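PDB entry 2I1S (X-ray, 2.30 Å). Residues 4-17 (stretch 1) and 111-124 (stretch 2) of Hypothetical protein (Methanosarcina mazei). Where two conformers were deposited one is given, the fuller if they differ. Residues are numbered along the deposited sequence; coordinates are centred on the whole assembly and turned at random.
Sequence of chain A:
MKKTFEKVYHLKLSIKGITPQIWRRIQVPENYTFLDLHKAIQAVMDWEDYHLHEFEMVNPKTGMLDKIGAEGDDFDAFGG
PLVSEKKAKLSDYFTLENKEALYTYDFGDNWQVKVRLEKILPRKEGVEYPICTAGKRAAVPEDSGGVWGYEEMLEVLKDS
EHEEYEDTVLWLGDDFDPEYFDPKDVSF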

ATOM      1  N   THR A   4     -21.835  -2.101  13.174  1.00 57.44           N
ATOM      2  CA  THR A   4     -20.996  -3.336  13.425  1.00 57.69           C
ATOM      3  C   THR A   4     -19.498  -3.047  13.689  1.00 57.22           C
ATOM      4  O   THR A   4     -18.714  -3.979  14.002  1.00 57.00           O
ATOM      5  N   PHE A   5     -19.127  -1.759  13.575  1.00 55.95           N
ATOM      6  CA  PHE A   5     -17.866  -1.225  14.142  1.00 54.52           C
ATOM      7  C   PHE A   5     -18.122   0.212  14.614  1.00 54.89           C
ATOM      8  O   PHE A   5     -19.020   0.902  14.085  1.00 54.91           O
ATOM      9  N   GLU A   6     -17.326   0.663  15.585  1.00 55.30           N
ATOM     10  CA  GLU A   6     -17.444   2.032  16.113  1.00 55.93           C
ATOM     11  C   GLU A   6     -16.329   2.932  15.578  1.00 55.79           C
ATOM     12  O   GLU A   6     -16.617   4.012  15.027  1.00 56.36           O
ATOM     13  N   LYS A   7     -15.068   2.496  15.748  1.00 54.53           N
ATOM     14  CA  LYS A   7     -13.893   3.341  15.416  1.00 54.26           C
ATOM     15  C   LYS A   7     -13.303   3.081  14.021  1.00 52.93           C
ATOM     16  O   LYS A   7     -13.492   1.991  13.433  1.00 53.37           O
ATOM     17  N   VAL A   8     -12.613   4.090  13.484  1.00 51.08           N
ATOM     18  CA  VAL A   8     -11.821   3.914  12.269  1.00 49.39           C
ATOM     19  C   VAL A   8     -10.310   4.200  12.463  1.00 48.76           C
ATOM     20  O   VAL A   8      -9.910   5.112  13.188  1.00 49.03           O
ATOM     21  N   TYR A   9      -9.483   3.382  11.822  1.00 47.57           N
ATOM     22  CA  TYR A   9      -8.033   3.546  11.844  1.00 46.20           C
ATOM     23  C   TYR A   9      -7.606   4.461  10.683  1.00 45.39           C
ATOM     24  O   TYR A   9      -7.863   4.137   9.517  1.00 45.14           O
ATOM     25  N   HIS A  10      -6.979   5.604  11.011  1.00 44.30           N
ATOM     26  CA  HIS A  10      -6.342   6.494  10.031  1.00 43.17           C
ATOM     27  C   HIS A  10      -4.897   6.031   9.774  1.00 42.61           C
ATOM     28  O   HIS A  10      -4.008   6.172  10.655  1.00 42.57           O
ATOM     29  N   LEU A  11      -4.681   5.475   8.570  1.00 40.50           N
ATOM     30  CA  LEU A  11      -3.432   4.806   8.212  1.00 38.30           C
ATOM     31  C   LEU A  11      -2.673   5.632   7.206  1.00 36.71           C
ATOM     32  O   LEU A  11      -3.286   6.159   6.283  1.00 37.07           O
ATOM     33  N   LYS A  12      -1.359   5.766   7.355  1.00 34.66           N
ATOM     34  CA  LYS A  12      -0.566   6.209   6.206  1.00 33.01           C
ATOM     35  C   LYS A  12       0.095   5.009   5.569  1.00 32.90           C
ATOM     36  O   LYS A  12       0.535   4.092   6.263  1.00 32.37           O
ATOM     37  N   LEU A  13       0.101   5.001   4.239  1.00 32.87           N
ATOM     38  CA  LEU A  13       0.737   3.953   3.427  1.00 32.29           C
ATOM     39  C   LEU A  13       1.786   4.594   2.553  1.00 32.70           C
ATOM     40  O   LEU A  13       1.455   5.495   1.764  1.00 33.04           O
ATOM     41  N   SER A  14       3.043   4.167   2.696  0.50 32.55           N
ATOM     42  CA  SER A  14       4.116   4.725   1.880  0.50 32.91           C
ATOM     43  C   SER A  14       4.918   3.647   1.178  0.50 33.32           C
ATOM     44  O   SER A  14       5.329   2.661   1.784  0.50 33.30           O
ATOM     45  N   ILE A  15       5.127   3.839  -0.117  1.00 33.62           N
ATOM     46  CA  ILE A  15       6.036   2.985  -0.858  1.00 34.39           C
ATOM     47  C   ILE A  15       7.461   3.311  -0.370  1.00 35.00           C
ATOM     48  O   ILE A  15       7.921   4.473  -0.455  1.00 34.79           O
ATOM     49  N   LYS A  16       8.142   2.296   0.154  1.00 35.82           N
ATOM     50  CA  LYS A  16       9.571   2.423   0.509  1.00 36.77           C
ATOM     51  C   LYS A  16      10.535   2.486  -0.668  1.00 36.28           C
ATOM     52  O   LYS A  16      10.353   1.811  -1.672  1.00 34.60           O
ATOM     53  N   GLY A  17      11.592   3.278  -0.488  1.00 36.81           N
ATOM     54  CA  GLY A  17      12.735   3.326  -1.384  1.00 36.32           C
ATOM     55  C   GLY A  17      12.611   4.286  -2.547  1.00 37.00           C
ATOM     56  O   GLY A  17      13.524   4.411  -3.321  1.00 38.93           O
ATOM     57  N   TRP A 111       7.949  -4.951  -3.912  1.00 37.44           N
ATOM     58  CA  TRP A 111       7.354  -3.692  -3.472  1.00 37.35           C
ATOM     59  C   TRP A 111       7.056  -3.781  -2.006  1.00 37.15           C
ATOM     60  O   TRP A 111       6.461  -4.769  -1.544  1.00 37.20           O
ATOM     61  N   GLN A 112       7.408  -2.722  -1.287  1.00 37.76           N
ATOM     62  CA  GLN A 112       7.155  -2.653   0.155  1.00 36.56           C
ATOM     63  C   GLN A 112       6.417  -1.410   0.505  1.00 36.66           C
ATOM     64  O   GLN A 112       6.826  -0.296   0.154  1.00 38.75           O
ATOM     65  N   VAL A 113       5.314  -1.596   1.203  1.00 35.45           N
ATOM     66  CA  VAL A 113       4.519  -0.489   1.662  1.00 33.81           C
ATOM     67  C   VAL A 113       4.619  -0.432   3.188  1.00 34.20           C
ATOM     68  O   VAL A 113       4.363  -1.435   3.840  1.00 33.44           O
ATOM     69  N   LYS A 114       5.030   0.718   3.736  1.00 34.07           N
ATOM     70  CA  LYS A 114       4.981   0.960   5.185  1.00 35.11           C
ATOM     71  C   LYS A 114       3.568   1.323   5.560  1.00 34.32           C
ATOM     72  O   LYS A 114       2.912   2.155   4.899  1.00 34.11           O
ATOM     73  N   VAL A 115       3.070   0.693   6.601  1.00 34.44           N
ATOM     74  CA  VAL A 115       1.697   0.988   7.058  1.00 35.24           C
ATOM     75  C   VAL A 115       1.859   1.543   8.468  1.00 35.47           C
ATOM     76  O   VAL A 115       2.431   0.895   9.347  1.00 36.59           O
ATOM     77  N   ARG A 116       1.429   2.775   8.657  1.00 35.76           N
ATOM     78  CA  ARG A 116       1.536   3.417   9.945  1.00 36.06           C
ATOM     79  C   ARG A 116       0.148   3.882  10.393  1.00 35.44           C
ATOM     80  O   ARG A 116      -0.512   4.616   9.681  1.00 35.29           O
ATOM     81  N   LEU A 117      -0.295   3.393  11.547  1.00 35.79           N
ATOM     82  CA  LEU A 117      -1.447   3.964  12.273  1.00 36.52           C
ATOM     83  C   LEU A 117      -1.139   5.360  12.837  1.00 37.03           C
ATOM     84  O   LEU A 117      -0.235   5.519  13.655  1.00 36.89           O
ATOM     85  N   GLU A 118      -1.881   6.375  12.393  1.00 38.17           N
ATOM     86  CA  GLU A 118      -1.704   7.713  12.958  1.00 39.15           C
ATOM     87  C   GLU A 118      -2.753   8.050  14.009  1.00 40.07           C
ATOM     88  O   GLU A 118      -2.427   8.669  15.019  1.00 39.54           O
ATOM     89  N   LYS A 119      -4.009   7.659  13.759  1.00 40.77           N
ATOM     90  CA  LYS A 119      -5.136   8.006  14.651  1.00 41.97           C
ATOM     91  C   LYS A 119      -6.193   6.916  14.629  1.00 42.17           C
ATOM     92  O   LYS A 119      -6.475   6.331  13.575  1.00 42.39           O
ATOM     93  N   ILE A 120      -6.758   6.646  15.798  1.00 42.44           N
ATOM     94  CA  ILE A 120      -7.952   5.822  15.954  1.00 42.65           C
ATOM     95  C   ILE A 120      -9.072   6.792  16.344  1.00 43.18           C
ATOM     96  O   ILE A 120      -8.964   7.464  17.368  1.00 43.53           O
ATOM     97  N   LEU A 121     -10.136   6.888  15.543  1.00 43.50           N
ATOM     98  CA  LEU A 121     -11.224   7.835  15.833  1.00 43.43           C
ATOM     99  C   LEU A 121     -12.624   7.237  15.622  1.00 43.81           C
ATOM    100  O   LEU A 121     -12.754   6.279  14.859  1.00 43.03           O
ATOM    101  N   PRO A 122     -13.676   7.770  16.323  1.00 44.05           N
ATOM    102  CA  PRO A 122     -15.027   7.259  16.050  1.00 44.36           C
ATOM    103  C   PRO A 122     -15.378   7.473  14.582  1.00 44.49           C
ATOM    104  O   PRO A 122     -14.968   8.474  13.999  1.00 44.67           O
ATOM    105  N   ARG A 123     -16.095   6.523  13.984  1.00 44.62           N
ATOM    106  CA  ARG A 123     -16.501   6.652  12.588  1.00 44.57           C
ATOM    107  C   ARG A 123     -17.507   7.790  12.399  1.00 45.29           C
ATOM    108  O   ARG A 123     -18.253   8.147  13.317  1.00 45.60           O
ATOM    109  N   LYS A 124     -17.523   8.363  11.207  1.00 45.83           N
ATOM    110  CA  LYS A 124     -18.349   9.531  10.954  1.00 46.70           C
ATOM    111  C   LYS A 124     -19.680   9.066  10.379  1.00 46.34           C
ATOM    112  O   LYS A 124     -19.714   8.159   9.544  1.00 46.19           O
TER

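What polar interactions fasten the two stretches together? The backbones form an antiparallel ladder, with Val8 N donating to Leu121 O at 2.6 Å and Lys12 N to Arg116 O at 2.7 Å. At His10 the register shifts by one residue, a beta bulge: Glu118 N donates to His10 O at 2.8 Å, while Lys119 N reaches the same His10 O only weakly, at 3.4 Å. Among side chains, Arg123 makes the polar contacts. Its NE and NH1 both donate to Phe5 O, each at 3.2 Å, while its backbone N binds Glu6 O at 2.8 Å. At the far end, water 1 extends the ladder beyond the hydrogen bond from Lys16 N to Gln112 O (2.9 Å), accepting from Gln112 N at 2.8 Å and donating to Lys16 O at 3.0 Å.

Why does Arg123 lie against Phe5? With chi1 in p for both residues, the guanidinium rests flat on the ring, its plane tilted by just 8°. Arg123 CZ sits 3.7 Å from the centroid of the Phe5 ring, combining stacking with a cation-pi interaction while NE and NH1 still reach the carbonyl. The start of the same arginine side chain covers Val8, with Arg123 CB 3.7 Å from Val8 CG1.

What fills the sheet face carrying Tyr9, Leu11, Leu13 and Ile15? Their partners there are Ile120, Leu117, Val115 and Val113, and the packing is largely aliphatic. Leu117 (chi1 t, chi2 p) places CD1 3.5 Å from Tyr9 CB and 3.8 Å from Leu11 CD2, so one methyl serves two neighbours. Tyr9, in m, also brings CE1 to 3.7 Å from Ile120 CD1. Further along, Val115 CG1 meets Leu13 CD2 at 3.7 Å, and Val113 CG1 lies 3.8 Å from Leu13 CB; both valines are t, whereas Leu11 and Leu13 are m, t.

How does the face bearing His10, Lys12 and Ser14 differ? It is more polar, yet its cross-strand contacts rely mainly on carbon. His10, in m, receives Lys119 CE over one ring face, a CH-pi contact 4.1 Å from the ring centroid, and its NE2 lies 3.6 Å from Leu121 CB. That buried nitrogen has no polar partner in the model. Ser14 OG approaches Lys114 CB at 3.7 Å, and Lys114 CG touches Lys16 CG at 3.7 Å. This aliphatic contact brings two like charges close, with Lys16 NZ and Lys114 NZ 4.3 Å apart.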

ATOM      1  CB  THR A   4     -21.121  -4.364  12.289  1.00 57.56           C
ATOM      2  OG1 THR A   4     -20.227  -4.022  11.216  1.00 58.60           O
ATOM      3  CG2 THR A   4     -22.544  -4.379  11.770  1.00 58.59           C
ATOM      4  CB  PHE A   5     -16.696  -1.275  13.117  1.00 53.42           C
ATOM      5  CG  PHE A   5     -16.931  -0.439  11.852  1.00 51.15           C
ATOM      6  CD1 PHE A   5     -17.715  -0.937  10.800  1.00 50.57           C
ATOM      7  CD2 PHE A   5     -16.350   0.819  11.709  1.00 48.84           C
ATOM      8  CE1 PHE A   5     -17.945  -0.185   9.654  1.00 49.59           C
ATOM      9  CE2 PHE A   5     -16.569   1.579  10.567  1.00 48.88           C
ATOM     10  CZ  PHE A   5     -17.367   1.074   9.531  1.00 49.77           C
ATOM     11  CB  GLU A   6     -17.395   2.049  17.651  1.00 56.56           C
ATOM     12  CG  GLU A   6     -18.044   0.845  18.358  1.00 59.13           C
ATOM     13  CD  GLU A   6     -19.558   1.026  18.617  1.00 63.96           C
ATOM     14  OE1 GLU A   6     -20.058   0.426  19.625  1.00 65.80           O
ATOM     15  OE2 GLU A   6     -20.246   1.761  17.835  1.00 63.84           O
ATOM     16  CB  LYS A   7     -12.794   3.190  16.486  1.00 54.01           C
ATOM     17  CG  LYS A   7     -13.343   2.843  17.895  1.00 55.74           C
ATOM     18  CD  LYS A   7     -12.404   3.239  19.030  1.00 57.00           C
ATOM     19  CE  LYS A   7     -12.657   4.690  19.512  1.00 60.62           C
ATOM     20  NZ  LYS A   7     -14.063   4.904  19.995  1.00 59.59           N
ATOM     21  CB  VAL A   8     -12.432   4.640  11.035  1.00 49.08           C
ATOM     22  CG1 VAL A   8     -13.816   4.115  10.782  1.00 48.86           C
ATOM     23  CG2 VAL A   8     -12.490   6.104  11.231  1.00 48.27           C
ATOM     24  CB  TYR A   9      -7.378   2.163  11.733  1.00 46.02           C
ATOM     25  CG  TYR A   9      -7.563   1.246  12.954  1.00 46.31           C
ATOM     26  CD1 TYR A   9      -8.383   1.628  14.035  1.00 46.69           C
ATOM     27  CD2 TYR A   9      -6.898   0.003  13.027  1.00 45.40           C
ATOM     28  CE1 TYR A   9      -8.540   0.810  15.161  1.00 46.02           C
ATOM     29  CE2 TYR A   9      -7.040  -0.826  14.138  1.00 47.18           C
ATOM     30  CZ  TYR A   9      -7.871  -0.416  15.214  1.00 47.73           C
ATOM     31  OH  TYR A   9      -8.037  -1.242  16.337  1.00 48.28           O
ATOM     32  CB  HIS A  10      -6.360   7.956  10.497  1.00 43.34           C
ATOM     33  CG  HIS A  10      -7.727   8.452  10.868  1.00 46.07           C
ATOM     34  ND1 HIS A  10      -8.226   9.663  10.436  1.00 49.93           N
ATOM     35  CD2 HIS A  10      -8.706   7.899  11.628  1.00 47.54           C
ATOM     36  CE1 HIS A  10      -9.449   9.837  10.912  1.00 48.66           C
ATOM     37  NE2 HIS A  10      -9.766   8.777  11.634  1.00 50.72           N
ATOM     38  CB  LEU A  11      -3.738   3.427   7.588  1.00 37.85           C
ATOM     39  CG  LEU A  11      -4.470   2.419   8.482  1.00 39.21           C
ATOM     40  CD1 LEU A  11      -4.750   1.124   7.698  1.00 35.16           C
ATOM     41  CD2 LEU A  11      -3.727   2.110   9.834  1.00 33.28           C
ATOM     42  CB  LYS A  12       0.478   7.237   6.586  1.00 32.86           C
ATOM     43  CG  LYS A  12       1.108   7.935   5.395  1.00 30.60           C
ATOM     44  CD  LYS A  12       2.169   8.891   5.869  1.00 29.21           C
ATOM     45  CE  LYS A  12       2.941   9.399   4.659  1.00 30.87           C
ATOM     46  NZ  LYS A  12       4.155  10.187   4.991  1.00 26.57           N
ATOM     47  CB  LEU A  13      -0.268   3.273   2.516  1.00 31.82           C
ATOM     48  CG  LEU A  13      -1.631   2.885   3.106  1.00 32.80           C
ATOM     49  CD1 LEU A  13      -2.468   2.201   2.047  1.00 29.14           C
ATOM     50  CD2 LEU A  13      -1.498   2.020   4.345  1.00 33.25           C
ATOM     51  CB  SER A  14       5.035   5.675   2.689  0.50 32.94           C
ATOM     52  OG  SER A  14       6.094   5.009   3.372  0.50 33.33           O
ATOM     53  CB  ILE A  15       5.905   3.182  -2.401  1.00 34.19           C
ATOM     54  CG1 ILE A  15       4.589   2.654  -2.894  1.00 34.30           C
ATOM     55  CG2 ILE A  15       7.004   2.403  -3.145  1.00 34.61           C
ATOM     56  CD1 ILE A  15       4.365   2.934  -4.344  1.00 35.81           C
ATOM     57  CB  LYS A  16      10.013   1.212   1.298  1.00 37.98           C
ATOM     58  CG  LYS A  16       9.493   1.171   2.705  1.00 41.45           C
ATOM     59  CD  LYS A  16      10.055  -0.059   3.362  1.00 46.28           C
ATOM     60  CE  LYS A  16      11.572  -0.046   3.274  1.00 49.38           C
ATOM     61  NZ  LYS A  16      12.123  -0.775   4.460  1.00 54.56           N
ATOM     62  CB  TRP A 111       6.037  -3.394  -4.221  1.00 36.07           C
ATOM     63  CG  TRP A 111       6.166  -3.350  -5.743  1.00 34.23           C
ATOM     64  CD1 TRP A 111       5.520  -4.153  -6.629  1.00 32.06           C
ATOM     65  CD2 TRP A 111       6.965  -2.439  -6.527  1.00 32.69           C
ATOM     66  NE1 TRP A 111       5.881  -3.828  -7.915  1.00 32.39           N
ATOM     67  CE2 TRP A 111       6.754  -2.772  -7.888  1.00 33.02           C
ATOM     68  CE3 TRP A 111       7.844  -1.382  -6.211  1.00 31.75           C
ATOM     69  CZ2 TRP A 111       7.389  -2.079  -8.951  1.00 34.32           C
ATOM     70  CZ3 TRP A 111       8.486  -0.697  -7.250  1.00 31.64           C
ATOM     71  CH2 TRP A 111       8.240  -1.041  -8.619  1.00 33.66           C
ATOM     72  CB  GLN A 112       8.456  -2.730   0.927  1.00 36.93           C
ATOM     73  CG  GLN A 112       9.147  -4.103   0.807  1.00 37.76           C
ATOM     74  CD  GLN A 112      10.491  -4.111   1.458  1.00 41.78           C
ATOM     75  OE1 GLN A 112      11.281  -3.198   1.278  1.00 45.17           O
ATOM     76  NE2 GLN A 112      10.765  -5.144   2.227  1.00 44.90           N
ATOM     77  CB  VAL A 113       3.060  -0.648   1.232  1.00 33.57           C
ATOM     78  CG1 VAL A 113       2.205   0.539   1.785  1.00 32.51           C
ATOM     79  CG2 VAL A 113       2.954  -0.805  -0.298  1.00 29.84           C
ATOM     80  CB  LYS A 114       5.893   2.103   5.619  1.00 34.94           C
ATOM     81  CG  LYS A 114       7.370   1.860   5.610  1.00 36.30           C
ATOM     82  CD  LYS A 114       8.077   3.206   5.993  1.00 39.01           C
ATOM     83  CE  LYS A 114       9.462   3.032   6.692  1.00 44.61           C
ATOM     84  NZ  LYS A 114      10.591   3.034   5.707  1.00 47.62           N
ATOM     85  CB  VAL A 115       0.758  -0.264   7.040  1.00 35.16           C
ATOM     86  CG1 VAL A 115      -0.652   0.123   7.441  1.00 35.73           C
ATOM     87  CG2 VAL A 115       0.775  -0.973   5.662  1.00 33.51           C
ATOM     88  CB  ARG A 116       2.538   4.574   9.854  1.00 36.54           C
ATOM     89  CG  ARG A 116       2.421   5.599  10.970  1.00 38.79           C
ATOM     90  CD  ARG A 116       3.354   5.279  12.136  1.00 41.29           C
ATOM     91  NE  ARG A 116       4.763   5.351  11.738  1.00 42.78           N
ATOM     92  CZ  ARG A 116       5.601   6.333  12.080  1.00 45.34           C
ATOM     93  NH1 ARG A 116       5.198   7.358  12.843  1.00 43.22           N
ATOM     94  NH2 ARG A 116       6.860   6.279  11.657  1.00 45.72           N
ATOM     95  CB  LEU A 117      -1.871   3.029  13.417  1.00 36.34           C
ATOM     96  CG  LEU A 117      -3.131   3.346  14.231  1.00 35.79           C
ATOM     97  CD1 LEU A 117      -4.427   3.183  13.413  1.00 32.18           C
ATOM     98  CD2 LEU A 117      -3.154   2.481  15.486  1.00 35.48           C
ATOM     99  CB  GLU A 118      -1.682   8.785  11.870  1.00 39.03           C
ATOM    100  CG  GLU A 118      -0.402   8.782  11.029  1.00 39.89           C
ATOM    101  CD  GLU A 118      -0.447   9.755   9.849  1.00 39.47           C
ATOM    102  OE1 GLU A 118      -1.557  10.014   9.310  1.00 40.69           O
ATOM    103  OE2 GLU A 118       0.636  10.255   9.457  1.00 39.10           O
ATOM    104  CB  LYS A 119      -5.821   9.297  14.198  1.00 42.06           C
ATOM    105  CG  LYS A 119      -4.981  10.560  14.216  1.00 44.39           C
ATOM    106  CD  LYS A 119      -5.214  11.401  12.943  1.00 48.17           C
ATOM    107  CE  LYS A 119      -6.632  11.974  12.890  1.00 50.76           C
ATOM    108  NZ  LYS A 119      -6.650  13.461  12.650  1.00 53.23           N
ATOM    109  CB  ILE A 120      -7.771   4.762  17.083  1.00 42.80           C
ATOM    110  CG1 ILE A 120      -6.662   3.749  16.735  1.00 42.61           C
ATOM    111  CG2 ILE A 120      -9.101   4.044  17.378  1.00 42.57           C
ATOM    112  CD1 ILE A 120      -6.527   2.598  17.742  1.00 42.08           C
ATOM    113  CB  LEU A 121     -11.024   9.117  15.016  1.00 43.91           C
ATOM    114  CG  LEU A 121      -9.881  10.026  15.506  1.00 43.79           C
ATOM    115  CD1 LEU A 121      -9.729  11.220  14.578  1.00 44.06           C
ATOM    116  CD2 LEU A 121     -10.017  10.470  16.978  1.00 43.56           C
ATOM    117  CB  PRO A 122     -15.945   8.109  16.963  1.00 44.52           C
ATOM    118  CG  PRO A 122     -15.074   8.622  18.030  1.00 44.55           C
ATOM    119  CD  PRO A 122     -13.695   8.803  17.377  1.00 44.42           C
ATOM    120  CB  ARG A 123     -17.067   5.345  12.064  1.00 43.99           C
ATOM    121  CG  ARG A 123     -18.448   4.973  12.580  1.00 43.94           C
ATOM    122  CD  ARG A 123     -19.227   4.329  11.442  1.00 41.91           C
ATOM    123  NE  ARG A 123     -19.686   2.996  11.797  1.00 39.58           N
ATOM    124  CZ  ARG A 123     -20.321   2.180  10.966  1.00 39.06           C
ATOM    125  NH1 ARG A 123     -20.704   0.974  11.394  1.00 38.69           N
ATOM    126  NH2 ARG A 123     -20.573   2.566   9.717  1.00 36.37           N
ATOM    127  CB  LYS A 124     -17.626  10.504  10.008  1.00 46.47           C
ATOM    128  CG  LYS A 124     -18.168  11.915  10.037  1.00 48.19           C
ATOM    129  CD  LYS A 124     -17.601  12.779   8.921  1.00 48.29           C
ATOM    130  CE  LYS A 124     -18.245  14.176   8.970  1.00 53.04           C
ATOM    131  NZ  LYS A 124     -17.891  14.990   7.763  1.00 54.15           N
TER
HETATM  132  O   HOH W   1       9.085  -0.804  -2.508  1.00 37.84           O